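Local coordinates for precorrin-6y methylase (Rhodobacter capsulatus, PDB 3NJR), which forms the C-terminal domain of a precorrin-6Y C5,15-methyltransferase of cobalamin biosynthesis and binds S-adenosyl-L-homocysteine, probably serving in methyl transfer, at residues A[37-40]-A[41-45]; A[88-91]-A[92-95]. One frame throughout, in Å; residues are numbered along the deposited sequence.

Interaction 1: residues A[37-40]-A[41-45]. With SAH (S-adenosyl-L-homocysteine), chain C.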
loop_
_atom_site.group_PDB
_atom_site.type_symbol
_atom_site.label_atom_id
_atom_site.label_comp_id
_atom_site.label_asym_id
_atom_site.label_seq_id
_atom_site.Cartn_x
_atom_site.Cartn_y
_atom_site.Cartn_z
ATOM N N GLN A 37 -18.979 -11.496 9.852
ATOM C CA GLN A 37 -18.207 -10.468 10.564
ATOM C C GLN A 37 -16.853 -10.933 11.145
ATOM O O GLN A 37 -16.173 -10.172 11.837
ATOM C CB GLN A 37 -19.067 -9.827 11.664
ATOM C CG GLN A 37 -18.601 -8.429 12.127
ATOM C CD GLN A 37 -18.289 -7.466 10.957
ATOM O OE1 GLN A 37 -19.048 -7.378 9.976
ATOM N NE2 GLN A 37 -17.170 -6.739 11.070
ATOM N N ILE A 38 -16.456 -12.166 10.841
ATOM C CA ILE A 38 -15.223 -12.772 11.365
ATOM C C ILE A 38 -13.967 -11.917 11.090
ATOM O O ILE A 38 -13.949 -11.164 10.126
ATOM C CB ILE A 38 -15.068 -14.218 10.788
ATOM C CG1 ILE A 38 -13.964 -15.001 11.505
ATOM C CG2 ILE A 38 -14.870 -14.193 9.274
ATOM C CD1 ILE A 38 -14.104 -16.522 11.426
ATOM N N THR A 39 -12.944 -12.018 11.948
ATOM C CA THR A 39 -11.586 -11.502 11.638
ATOM C C THR A 39 -10.869 -12.407 10.609
ATOM O O THR A 39 -10.783 -13.615 10.803
ATOM C CB THR A 39 -10.674 -11.346 12.916
ATOM O OG1 THR A 39 -11.235 -10.387 13.826
ATOM C CG2 THR A 39 -9.250 -10.895 12.544
ATOM N N LYS A 40 -10.368 -11.811 9.527
ATOM C CA LYS A 40 -9.703 -12.544 8.454
ATOM C C LYS A 40 -8.468 -13.274 8.979
ATOM O O LYS A 40 -7.765 -12.792 9.878
ATOM C CB LYS A 40 -9.302 -11.604 7.314
ATOM C CG LYS A 40 -10.447 -11.086 6.434
ATOM C CD LYS A 40 -11.046 -12.171 5.528
ATOM C CE LYS A 40 -11.861 -11.578 4.367
ATOM N NZ LYS A 40 -12.775 -10.461 4.784
ATOM N N SER A 41 -8.201 -14.438 8.399
ATOM C CA SER A 41 -7.187 -15.338 8.923
ATOM C C SER A 41 -5.759 -14.705 9.074
ATOM O O SER A 41 -5.145 -14.821 10.142
ATOM C CB SER A 41 -7.232 -16.659 8.143
ATOM O OG SER A 41 -5.981 -17.303 8.171
ATOM N N PRO A 42 -5.251 -13.991 8.039
ATOM C CA PRO A 42 -3.934 -13.357 8.219
ATOM C C PRO A 42 -3.935 -12.239 9.278
ATOM O O PRO A 42 -2.918 -12.002 9.946
ATOM C CB PRO A 42 -3.631 -12.775 6.827
ATOM C CG PRO A 42 -4.568 -13.490 5.890
ATOM C CD PRO A 42 -5.803 -13.700 6.701
ATOM N N MET A 43 -5.063 -11.554 9.439
ATOM C CA MET A 43 -5.132 -10.512 10.451
ATOM C C MET A 43 -5.197 -11.160 11.831
ATOM O O MET A 43 -4.600 -10.655 12.795
ATOM C CB MET A 43 -6.288 -9.542 10.202
ATOM C CG MET A 43 -6.296 -8.300 11.133
ATOM S SD MET A 43 -5.048 -6.977 10.824
ATOM C CE MET A 43 -5.325 -6.655 9.076
ATOM N N ARG A 44 -5.887 -12.301 11.906
ATOM C CA ARG A 44 -5.964 -13.052 13.145
ATOM C C ARG A 44 -4.592 -13.559 13.589
ATOM O O ARG A 44 -4.277 -13.539 14.788
ATOM C CB ARG A 44 -6.950 -14.207 13.054
ATOM C CG ARG A 44 -7.587 -14.515 14.380
ATOM C CD ARG A 44 -8.724 -15.520 14.299
ATOM N NE ARG A 44 -9.387 -15.560 13.000
ATOM C CZ ARG A 44 -9.093 -16.439 12.041
ATOM N NH1 ARG A 44 -8.128 -17.333 12.236
ATOM N NH2 ARG A 44 -9.757 -16.430 10.893
ATOM N N ALA A 45 -3.766 -13.980 12.638
ATOM C CA ALA A 45 -2.387 -14.296 12.974
ATOM C C ALA A 45 -1.661 -13.081 13.559
ATOM O O ALA A 45 -0.995 -13.194 14.593
ATOM C CB ALA A 45 -1.638 -14.855 11.769
HETATM N N SAH C . -12.979 -10.127 16.351
HETATM C CA SAH C . -14.226 -10.554 15.645
HETATM C CB SAH C . -14.516 -9.597 14.486
HETATM C CG SAH C . -15.867 -8.888 14.634
HETATM S SD SAH C . -15.630 -7.174 15.004
HETATM C C SAH C . -14.105 -11.987 15.181
HETATM O O SAH C . -15.088 -12.699 14.976
HETATM O OXT SAH C . -13.014 -12.512 14.996
HETATM C "C5'" SAH C . -17.273 -6.499 15.060
HETATM C "C4'" SAH C . -18.117 -6.988 16.248
HETATM O "O4'" SAH C . -17.983 -6.170 17.425
HETATM C "C3'" SAH C . -19.600 -6.978 15.888
HETATM O "O3'" SAH C . -20.115 -8.302 15.989
HETATM C "C2'" SAH C . -20.279 -6.086 16.912
HETATM O "O2'" SAH C . -21.547 -6.592 17.355
HETATM C "C1'" SAH C . -19.270 -6.025 18.051
HETATM N N9 SAH C . -19.460 -4.787 18.869
HETATM C C8 SAH C . -19.814 -3.571 18.399
HETATM N N7 SAH C . -19.927 -2.666 19.400
HETATM C C5 SAH C . -19.646 -3.302 20.551
HETATM C C6 SAH C . -19.569 -2.934 21.988
HETATM N N6 SAH C . -19.834 -1.664 22.360
HETATM N N1 SAH C . -19.233 -3.889 22.898
HETATM C C2 SAH C . -18.973 -5.154 22.516
HETATM N N3 SAH C . -19.022 -5.552 21.226
HETATM C C4 SAH C . -19.342 -4.699 20.207
#
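Thr-39 and Lys-40 lead into helix 41-51, and its first turn, Ser-41 to Arg-44, folds against them: a helix N-terminus at the amino-acid end of the S-adenosyl-L-homocysteine pocket in a Rossmann-like methyltransferase domain. Lys-40 is the N-cap residue, and its carbonyl starts the helical pattern, with Arg-44 N donating to Lys-40 O at 2.8 Å and 156°. Pro-42 suits this turn because the leading amides of a helix have no earlier helical carbonyl to bond to, and proline has no amide hydrogen. Ser-41 N finds a partner outside the helix, the carboxylate of Glu-29.

Arg-44 reaches back along the loop. Its NH2 donates to Thr-39 O at 3.0 Å with an angle of 139°, and NE adds a weak bond to the same oxygen at 3.2 Å, so two nitrogens grip one carbonyl near the guanidinium edge while Lys-40 O lies over one face. The remaining branch, NH1, forms a salt bridge with Glu-72 and also bonds to Arg-27 O. An arginine fits here because its several N-H groups can tie the loop to two other parts of the chain.

Thr-39 is split between two tasks. With OG1 turned beside its own backbone N (chi1 -63°), hydroxyl and amide both face the ligand, whereas CG2 points to the helix and rests on Met-43 CB at 4.0 Å and Arg-44 CB at 4.1 Å. A branched residue with one polar and one methyl arm suits both sides. Pro-42 packs on Leu-46 of the second subunit, so the same helix reaches the subunit interface. At the ligand carboxylate, Thr-39 N donates to SAH OXT at 3.1 Å, and Thr-39 OG1 donates to that OXT at 3.0 Å.

Interaction 2: residues A[88-91]-A[92-95]. With SAH (S-adenosyl-L-homocysteine), chain C.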
loop_
_atom_site.group_PDB
_atom_site.type_symbol
_atom_site.label_atom_id
_atom_site.label_comp_id
_atom_site.label_asym_id
_atom_site.label_seq_id
_atom_site.Cartn_x
_atom_site.Cartn_y
_atom_site.Cartn_z
ATOM N N ASP A 88 -27.471 -13.241 18.183
ATOM C CA ASP A 88 -27.265 -14.172 17.077
ATOM C C ASP A 88 -25.780 -14.462 16.886
ATOM O O ASP A 88 -25.402 -15.573 16.532
ATOM C CB ASP A 88 -27.950 -13.712 15.772
ATOM C CG ASP A 88 -27.204 -12.582 15.063
ATOM O OD1 ASP A 88 -26.593 -12.839 14.003
ATOM O OD2 ASP A 88 -27.223 -11.433 15.560
ATOM N N ARG A 89 -24.940 -13.476 17.163
ATOM C CA ARG A 89 -23.492 -13.668 17.069
ATOM C C ARG A 89 -22.955 -14.438 18.268
ATOM O O ARG A 89 -22.046 -15.268 18.129
ATOM C CB ARG A 89 -22.772 -12.334 16.909
ATOM C CG ARG A 89 -23.159 -11.611 15.644
ATOM C CD ARG A 89 -22.166 -10.538 15.370
ATOM N NE ARG A 89 -21.964 -10.288 13.950
ATOM C CZ ARG A 89 -22.062 -9.089 13.377
ATOM N NH1 ARG A 89 -22.361 -8.016 14.104
ATOM N NH2 ARG A 89 -21.847 -8.955 12.072
ATOM N N ILE A 90 -23.528 -14.160 19.437
ATOM C CA ILE A 90 -23.251 -14.928 20.659
ATOM C C ILE A 90 -23.430 -16.438 20.420
ATOM O O ILE A 90 -22.618 -17.246 20.847
ATOM C CB ILE A 90 -24.135 -14.419 21.841
ATOM C CG1 ILE A 90 -23.478 -13.203 22.513
ATOM C CG2 ILE A 90 -24.489 -15.556 22.839
ATOM C CD1 ILE A 90 -22.521 -13.534 23.650
ATOM N N GLU A 91 -24.481 -16.790 19.698
ATOM C CA GLU A 91 -24.761 -18.158 19.349
ATOM C C GLU A 91 -23.615 -18.824 18.578
ATOM O O GLU A 91 -23.287 -19.997 18.841
ATOM C CB GLU A 91 -26.035 -18.195 18.533
ATOM C CG GLU A 91 -26.749 -19.502 18.607
ATOM C CD GLU A 91 -27.440 -19.839 17.288
ATOM O OE1 GLU A 91 -27.743 -18.892 16.504
ATOM O OE2 GLU A 91 -27.670 -21.052 17.040
ATOM N N ASN A 92 -23.019 -18.082 17.637
ATOM C CA ASN A 92 -21.814 -18.529 16.924
ATOM C C ASN A 92 -20.596 -18.697 17.849
ATOM O O ASN A 92 -19.856 -19.676 17.717
ATOM C CB ASN A 92 -21.469 -17.584 15.769
ATOM C CG ASN A 92 -22.407 -17.734 14.563
ATOM O OD1 ASN A 92 -22.599 -16.779 13.816
ATOM N ND2 ASN A 92 -22.979 -18.926 14.365
ATOM N N ILE A 93 -20.398 -17.749 18.775
ATOM C CA ILE A 93 -19.379 -17.860 19.829
ATOM C C ILE A 93 -19.622 -19.141 20.607
ATOM O O ILE A 93 -18.692 -19.874 20.932
ATOM C CB ILE A 93 -19.419 -16.682 20.851
ATOM C CG1 ILE A 93 -19.315 -15.329 20.147
ATOM C CG2 ILE A 93 -18.353 -16.857 21.929
ATOM C CD1 ILE A 93 -19.628 -14.165 21.031
ATOM N N GLN A 94 -20.884 -19.419 20.893
ATOM C CA GLN A 94 -21.212 -20.578 21.692
ATOM C C GLN A 94 -20.846 -21.865 20.963
ATOM O O GLN A 94 -20.328 -22.801 21.581
ATOM C CB GLN A 94 -22.685 -20.572 22.075
ATOM C CG GLN A 94 -22.886 -21.094 23.474
ATOM C CD GLN A 94 -22.384 -20.100 24.515
ATOM O OE1 GLN A 94 -21.375 -20.350 25.208
ATOM N NE2 GLN A 94 -23.080 -18.945 24.615
ATOM N N LYS A 95 -21.106 -21.899 19.655
ATOM C CA LYS A 95 -20.777 -23.065 18.846
ATOM C C LYS A 95 -19.276 -23.332 18.836
ATOM O O LYS A 95 -18.843 -24.492 18.910
ATOM C CB LYS A 95 -21.311 -22.913 17.437
ATOM C CG LYS A 95 -22.827 -22.900 17.405
ATOM C CD LYS A 95 -23.384 -22.749 16.004
ATOM C CE LYS A 95 -24.906 -22.825 16.022
ATOM N NZ LYS A 95 -25.461 -22.503 14.670
HETATM N N SAH C . -12.979 -10.127 16.351
HETATM C CA SAH C . -14.226 -10.554 15.645
HETATM C CB SAH C . -14.516 -9.597 14.486
HETATM C CG SAH C . -15.867 -8.888 14.634
HETATM S SD SAH C . -15.630 -7.174 15.004
HETATM C C SAH C . -14.105 -11.987 15.181
HETATM O O SAH C . -15.088 -12.699 14.976
HETATM O OXT SAH C . -13.014 -12.512 14.996
HETATM C "C5'" SAH C . -17.273 -6.499 15.060
HETATM C "C4'" SAH C . -18.117 -6.988 16.248
HETATM O "O4'" SAH C . -17.983 -6.170 17.425
HETATM C "C3'" SAH C . -19.600 -6.978 15.888
HETATM O "O3'" SAH C . -20.115 -8.302 15.989
HETATM C "C2'" SAH C . -20.279 -6.086 16.912
HETATM O "O2'" SAH C . -21.547 -6.592 17.355
HETATM C "C1'" SAH C . -19.270 -6.025 18.051
HETATM N N9 SAH C . -19.460 -4.787 18.869
HETATM C C8 SAH C . -19.814 -3.571 18.399
HETATM N N7 SAH C . -19.927 -2.666 19.400
HETATM C C5 SAH C . -19.646 -3.302 20.551
HETATM C C6 SAH C . -19.569 -2.934 21.988
HETATM N N6 SAH C . -19.834 -1.664 22.360
HETATM N N1 SAH C . -19.233 -3.889 22.898
HETATM C C2 SAH C . -18.973 -5.154 22.516
HETATM N N3 SAH C . -19.022 -5.552 21.226
HETATM C C4 SAH C . -19.342 -4.699 20.207
#
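Arg-89 and Ile-93 are joined by a main-chain i to i+4 bond of helix 87-99, Ile-93 N to Arg-89 O at 3.0 Å and 164°; Gln-94 N to Ile-90 O and Lys-95 N to Glu-91 O continue the alpha-helical pattern. The charged contact is a long salt bridge one turn apart: Glu-91 OE2 lies 3.5 Å from Lys-95 NZ. The lysine, extended beyond CG, crosses the glutamate obliquely and also brings CE to 3.4 Å from Glu-91 OE2. Both residues are exposed, where such long polar chains can keep their charges in water.

The apolar contact joins Ile-90 CD1 and Ile-93 CD1 at 4.0 Å, branched aliphatic chains suited to a helix face turned to a sheet. Toward the ligand, Arg-89 holds its guanidinium with one face under the ribose hydroxyl, Arg-89 NH1 being 2.9 Å from SAH O3'. Its NE forms a salt bridge with Asp-35, which helps to orient the group. Within the beta-alpha-beta unit, Ile-93 packs on Thr-82 of strand 79-84 and, with Ile-90, on Ala-108 of strand 106-110.

Following the chain from the N terminus, interaction 1 turns the loop at 37-40 into helix 41-51, and interaction 2 comes later on helix 87-99, beyond strands 58-62 and 79-84. Each is local and closes no long loop; they run in series, neither nested nor crossed, with centres about 17 Å apart. They nevertheless meet where Gln-37 packs on Arg-89. Asp-35, just ahead of interaction 1, strengthens that junction, accepting a bond from Gln-37 N through one carboxylate oxygen and pairing with Arg-89 through the other. The ligand spans both, its amino-acid end beside 37-40 and its ribose beside 88-91, so the N-terminal loop is tied to the beta-alpha-beta unit.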